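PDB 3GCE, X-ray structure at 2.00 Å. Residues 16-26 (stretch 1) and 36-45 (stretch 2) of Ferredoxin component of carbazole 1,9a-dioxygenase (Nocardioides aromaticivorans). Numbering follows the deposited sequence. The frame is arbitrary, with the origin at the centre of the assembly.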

ATOM      1  N   THR A  16       0.410  13.026   7.249  1.00 21.94           N
ATOM      2  CA  THR A  16       1.360  13.013   8.347  1.00 24.28           C
ATOM      3  C   THR A  16       1.325  11.616   8.984  1.00 25.38           C
ATOM      4  O   THR A  16       0.261  10.979   9.040  1.00 25.57           O
ATOM      5  CB  THR A  16       0.956  14.083   9.401  1.00 25.24           C
ATOM      6  OG1 THR A  16       0.659  15.310   8.736  1.00 28.89           O
ATOM      7  CG2 THR A  16       2.046  14.344  10.346  1.00 24.97           C
ATOM      8  N   LEU A  17       2.477  11.134   9.451  1.00 26.37           N
ATOM      9  CA  LEU A  17       2.603   9.776   9.962  1.00 28.18           C
ATOM     10  C   LEU A  17       1.528   9.416  10.988  1.00 29.68           C
ATOM     11  O   LEU A  17       0.935   8.335  10.913  1.00 29.56           O
ATOM     12  CB  LEU A  17       3.997   9.534  10.551  1.00 28.11           C
ATOM     13  CG  LEU A  17       4.362   8.115  10.980  1.00 28.02           C
ATOM     14  CD1 LEU A  17       4.557   7.224   9.781  1.00 26.91           C
ATOM     15  CD2 LEU A  17       5.610   8.113  11.849  1.00 28.56           C
ATOM     16  N   ASP A  18       1.257  10.313  11.935  1.00 31.16           N
ATOM     17  CA  ASP A  18       0.304   9.956  12.989  1.00 32.63           C
ATOM     18  C   ASP A  18      -1.150  10.213  12.611  1.00 32.40           C
ATOM     19  O   ASP A  18      -2.058   9.962  13.412  1.00 32.91           O
ATOM     20  CB  ASP A  18       0.664  10.603  14.318  1.00 33.80           C
ATOM     21  CG  ASP A  18       1.073  12.038  14.167  1.00 36.47           C
ATOM     22  OD1 ASP A  18       0.304  12.812  13.542  1.00 39.36           O
ATOM     23  OD2 ASP A  18       2.173  12.377  14.673  1.00 39.94           O
ATOM     24  N   GLN A  19      -1.379  10.679  11.384  1.00 31.51           N
ATOM     25  CA  GLN A  19      -2.729  10.689  10.832  1.00 31.08           C
ATOM     26  C   GLN A  19      -3.105   9.285  10.379  1.00 30.25           C
ATOM     27  O   GLN A  19      -4.277   9.002  10.147  1.00 29.39           O
ATOM     28  CB  GLN A  19      -2.864  11.649   9.658  1.00 31.38           C
ATOM     29  CG  GLN A  19      -2.795  13.125  10.015  1.00 32.32           C
ATOM     30  CD  GLN A  19      -2.855  14.017   8.777  1.00 33.26           C
ATOM     31  OE1 GLN A  19      -2.444  13.616   7.679  1.00 31.19           O
ATOM     32  NE2 GLN A  19      -3.377  15.240   8.949  1.00 37.34           N
ATOM     33  N   LEU A  20      -2.102   8.413  10.255  1.00 29.35           N
ATOM     34  CA  LEU A  20      -2.333   7.016   9.888  1.00 28.43           C
ATOM     35  C   LEU A  20      -2.312   6.119  11.110  1.00 27.61           C
ATOM     36  O   LEU A  20      -1.295   6.036  11.825  1.00 27.25           O
ATOM     37  CB  LEU A  20      -1.277   6.540   8.880  1.00 28.24           C
ATOM     38  CG  LEU A  20      -1.546   6.632   7.379  1.00 28.84           C
ATOM     39  CD1 LEU A  20      -1.909   8.040   6.935  1.00 30.37           C
ATOM     40  CD2 LEU A  20      -0.331   6.113   6.619  1.00 28.48           C
ATOM     41  N   LYS A  21      -3.427   5.434  11.346  1.00 27.14           N
ATOM     42  CA  LYS A  21      -3.471   4.411  12.376  1.00 28.13           C
ATOM     43  C   LYS A  21      -2.565   3.245  11.968  1.00 26.61           C
ATOM     44  O   LYS A  21      -2.660   2.746  10.848  1.00 25.40           O
ATOM     45  CB  LYS A  21      -4.914   3.936  12.612  1.00 28.30           C
ATOM     46  CG  LYS A  21      -5.874   5.067  13.009  1.00 30.96           C
ATOM     47  CD  LYS A  21      -7.355   4.629  12.995  1.00 31.58           C
ATOM     48  CE  LYS A  21      -7.949   4.641  11.583  1.00 35.92           C
ATOM     49  NZ  LYS A  21      -9.398   4.276  11.575  1.00 38.38           N
ATOM     50  N   PRO A  22      -1.665   2.811  12.870  1.00 26.28           N
ATOM     51  CA  PRO A  22      -0.825   1.709  12.455  1.00 25.48           C
ATOM     52  C   PRO A  22      -1.692   0.515  12.073  1.00 25.40           C
ATOM     53  O   PRO A  22      -2.720   0.258  12.714  1.00 25.39           O
ATOM     54  CB  PRO A  22       0.020   1.428  13.697  1.00 26.22           C
ATOM     55  CG  PRO A  22       0.080   2.760  14.392  1.00 25.85           C
ATOM     56  CD  PRO A  22      -1.334   3.256  14.240  1.00 26.62           C
ATOM     57  N   GLY A  23      -1.301  -0.167  11.002  1.00 23.58           N
ATOM     58  CA  GLY A  23      -1.983  -1.366  10.559  1.00 22.82           C
ATOM     59  C   GLY A  23      -3.296  -1.150   9.838  1.00 21.55           C
ATOM     60  O   GLY A  23      -3.913  -2.123   9.434  1.00 21.52           O
ATOM     61  N   VAL A  24      -3.712   0.105   9.668  1.00 20.33           N
ATOM     62  CA  VAL A  24      -4.928   0.429   8.924  1.00 20.56           C
ATOM     63  C   VAL A  24      -4.566   1.043   7.553  1.00 20.04           C
ATOM     64  O   VAL A  24      -4.087   2.191   7.479  1.00 19.23           O
ATOM     65  CB  VAL A  24      -5.879   1.397   9.707  1.00 21.15           C
ATOM     66  CG1 VAL A  24      -7.165   1.636   8.905  1.00 22.20           C
ATOM     67  CG2 VAL A  24      -6.212   0.828  11.085  1.00 21.60           C
ATOM     68  N   PRO A  25      -4.789   0.275   6.473  1.00 20.24           N
ATOM     69  CA  PRO A  25      -4.459   0.717   5.111  1.00 20.60           C
ATOM     70  C   PRO A  25      -5.388   1.819   4.612  1.00 20.91           C
ATOM     71  O   PRO A  25      -6.577   1.813   4.918  1.00 20.78           O
ATOM     72  CB  PRO A  25      -4.611  -0.546   4.255  1.00 20.51           C
ATOM     73  CG  PRO A  25      -5.008  -1.648   5.170  1.00 21.40           C
ATOM     74  CD  PRO A  25      -5.385  -1.079   6.502  1.00 20.07           C
ATOM     75  N   THR A  26      -4.838   2.769   3.868  1.00 21.00           N
ATOM     76  CA  THR A  26      -5.652   3.797   3.218  1.00 21.85           C
ATOM     77  C   THR A  26      -5.174   3.938   1.796  1.00 21.10           C
ATOM     78  O   THR A  26      -4.116   3.427   1.448  1.00 23.13           O
ATOM     79  CB  THR A  26      -5.486   5.168   3.892  1.00 22.36           C
ATOM     80  OG1 THR A  26      -5.247   4.975   5.279  1.00 26.64           O
ATOM     81  CG2 THR A  26      -6.736   5.990   3.730  1.00 22.57           C
ATOM     82  N   MET A  36      -2.126   2.411  -2.191  1.00 14.00           N
ATOM     83  CA  MET A  36      -2.428   1.979  -0.840  1.00 14.86           C
ATOM     84  C   MET A  36      -1.211   2.251   0.027  1.00 13.71           C
ATOM     85  O   MET A  36      -0.099   1.847  -0.319  1.00 12.29           O
ATOM     86  CB  MET A  36      -2.761   0.488  -0.814  1.00 14.98           C
ATOM     87  CG  MET A  36      -3.325   0.009   0.539  1.00 20.71           C
ATOM     88  SD  MET A  36      -2.102  -0.856   1.509  1.00 36.04           S
ATOM     89  CE  MET A  36      -2.094  -2.301   0.522  1.00 29.30           C
ATOM     90  N   VAL A  37      -1.445   2.927   1.147  1.00 13.46           N
ATOM     91  CA  VAL A  37      -0.394   3.255   2.096  1.00 13.78           C
ATOM     92  C   VAL A  37      -0.775   2.640   3.437  1.00 13.90           C
ATOM     93  O   VAL A  37      -1.941   2.708   3.827  1.00 13.30           O
ATOM     94  CB  VAL A  37      -0.183   4.806   2.147  1.00 13.84           C
ATOM     95  CG1 VAL A  37       0.793   5.217   3.232  1.00 14.02           C
ATOM     96  CG2 VAL A  37       0.342   5.271   0.801  1.00 12.44           C
ATOM     97  N   VAL A  38       0.196   2.000   4.105  1.00 13.67           N
ATOM     98  CA  VAL A  38      -0.033   1.406   5.401  1.00 13.92           C
ATOM     99  C   VAL A  38       1.198   1.540   6.304  1.00 15.47           C
ATOM    100  O   VAL A  38       2.334   1.363   5.862  1.00 14.96           O
ATOM    101  CB  VAL A  38      -0.499  -0.086   5.252  1.00 14.14           C
ATOM    102  CG1 VAL A  38       0.626  -0.985   4.734  1.00 14.95           C
ATOM    103  CG2 VAL A  38      -1.091  -0.619   6.571  1.00 12.21           C
ATOM    104  N   ARG A  39       0.951   1.899   7.561  1.00 16.80           N
ATOM    105  CA  ARG A  39       1.985   1.987   8.593  1.00 18.99           C
ATOM    106  C   ARG A  39       2.076   0.653   9.330  1.00 19.46           C
ATOM    107  O   ARG A  39       1.053   0.030   9.645  1.00 19.32           O
ATOM    108  CB  ARG A  39       1.612   3.032   9.641  1.00 18.05           C
ATOM    109  CG  ARG A  39       1.934   4.476   9.346  1.00 22.25           C
ATOM    110  CD  ARG A  39       1.614   5.348  10.602  1.00 21.15           C
ATOM    111  NE  ARG A  39       2.509   5.094  11.742  1.00 25.33           N
ATOM    112  CZ  ARG A  39       2.379   5.625  12.964  1.00 23.99           C
ATOM    113  NH1 ARG A  39       1.368   6.434  13.265  1.00 22.05           N
ATOM    114  NH2 ARG A  39       3.268   5.340  13.900  1.00 24.28           N
ATOM    115  N   ASP A  40       3.298   0.220   9.589  1.00 21.09           N
ATOM    116  CA  ASP A  40       3.569  -0.842  10.538  1.00 22.85           C
ATOM    117  C   ASP A  40       4.700  -0.333  11.440  1.00 23.14           C
ATOM    118  O   ASP A  40       5.769   0.045  10.945  1.00 22.70           O
ATOM    119  CB  ASP A  40       4.000  -2.115   9.803  1.00 23.76           C
ATOM    120  CG  ASP A  40       4.244  -3.294  10.758  1.00 26.65           C
ATOM    121  OD1 ASP A  40       3.284  -3.731  11.432  1.00 28.87           O
ATOM    122  OD2 ASP A  40       5.401  -3.765  10.832  1.00 29.13           O
ATOM    123  N   GLY A  41       4.475  -0.293  12.756  1.00 23.62           N
ATOM    124  CA  GLY A  41       5.466   0.310  13.653  1.00 24.09           C
ATOM    125  C   GLY A  41       5.674   1.736  13.191  1.00 24.04           C
ATOM    126  O   GLY A  41       4.706   2.468  13.017  1.00 24.91           O
ATOM    127  N   ASP A  42       6.923   2.120  12.950  1.00 23.56           N
ATOM    128  CA  ASP A  42       7.201   3.426  12.366  1.00 23.94           C
ATOM    129  C   ASP A  42       7.497   3.350  10.867  1.00 22.60           C
ATOM    130  O   ASP A  42       7.840   4.369  10.239  1.00 22.68           O
ATOM    131  CB  ASP A  42       8.368   4.097  13.090  1.00 24.97           C
ATOM    132  CG  ASP A  42       7.992   4.543  14.490  1.00 27.91           C
ATOM    133  OD1 ASP A  42       6.979   5.272  14.630  1.00 31.34           O
ATOM    134  OD2 ASP A  42       8.707   4.145  15.436  1.00 34.13           O
ATOM    135  N   SER A  43       7.364   2.159  10.291  1.00 20.16           N
ATOM    136  CA  SER A  43       7.614   2.014   8.854  1.00 18.53           C
ATOM    137  C   SER A  43       6.343   2.315   8.081  1.00 16.68           C
ATOM    138  O   SER A  43       5.240   2.119   8.590  1.00 16.02           O
ATOM    139  CB  SER A  43       8.106   0.621   8.535  1.00 18.51           C
ATOM    140  OG  SER A  43       9.301   0.359   9.233  1.00 20.52           O
ATOM    141  N   VAL A  44       6.505   2.826   6.866  1.00 15.38           N
ATOM    142  CA  VAL A  44       5.363   3.084   5.985  1.00 14.66           C
ATOM    143  C   VAL A  44       5.657   2.354   4.678  1.00 13.79           C
ATOM    144  O   VAL A  44       6.801   2.419   4.162  1.00 12.31           O
ATOM    145  CB  VAL A  44       5.198   4.596   5.699  1.00 14.93           C
ATOM    146  CG1 VAL A  44       3.976   4.865   4.812  1.00 15.14           C
ATOM    147  CG2 VAL A  44       5.088   5.368   7.011  1.00 16.01           C
ATOM    148  N   TYR A  45       4.633   1.676   4.158  1.00 12.25           N
ATOM    149  CA  TYR A  45       4.738   0.931   2.901  1.00 12.59           C
ATOM    150  C   TYR A  45       3.694   1.433   1.935  1.00 11.46           C
ATOM    151  O   TYR A  45       2.627   1.882   2.355  1.00 11.91           O
ATOM    152  CB  TYR A  45       4.495  -0.563   3.158  1.00 12.73           C
ATOM    153  CG  TYR A  45       5.434  -1.091   4.192  1.00 15.32           C
ATOM    154  CD1 TYR A  45       6.753  -1.342   3.871  1.00 14.60           C
ATOM    155  CD2 TYR A  45       5.018  -1.298   5.504  1.00 17.66           C
ATOM    156  CE1 TYR A  45       7.644  -1.799   4.813  1.00 18.72           C
ATOM    157  CE2 TYR A  45       5.925  -1.782   6.471  1.00 20.16           C
ATOM    158  CZ  TYR A  45       7.225  -2.035   6.095  1.00 17.94           C
ATOM    159  OH  TYR A  45       8.139  -2.505   7.003  1.00 21.56           O
TER
HETATM  160  O   HOH W   1      -1.679   2.736   8.411  1.00 12.83           O

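A long polar side chain can serve as the knob of a contact, provided the hollow that receives it is lined for both its flat faces and its charged end. In this ferredoxin component, Arg 39 is such a knob. Its CA-to-CB bond points toward the first stretch, and it loses more surface to the contact than any other residue. The hollow is made by the bend of residues 17 to 22. Leu 17 lies over one face of the guanidinium and Pro 22 over the opposite face, with Pro 22 CG 3.9 Å from Arg 39 CZ, so the planar group sits in a slot between two aliphatic walls. Nearer the backbone along the shaft, Leu 20 CB packs 3.6 Å from Arg 39 CD. The slot also carries acceptors: Arg 39 NH1 donates to Leu 20 O, near the guanidinium plane, at 3.1 Å, and makes a weak hydrogen bond to Leu 17 O, also at 3.1 Å.

Smaller bumps extend the fit. Leu 17, wall to the arginine, also reaches Val 44, its CD1 3.4 Å from Val 44 CG2. Leu 20 CD2 meets Val 37 CG1 at 3.7 Å, and the Pro 25 ring rests against Met 36, with CB 3.7 Å from SD.

Backbone hydrogen bonds run alongside this packing. Thr 26 and Val 37 form an antiparallel hydrogen-bonded pair, Thr 26 N to Val 37 O at 2.9 Å and Val 37 N to Thr 26 O at 2.7 Å. Farther along, the type II turn from Lys 21 to Val 24 presents Gly 23 N to Arg 39 O at 2.7 Å. Where the chains leave a gap, a water fills it, donating to Lys 21 O and Val 24 O and accepting from Arg 39 N.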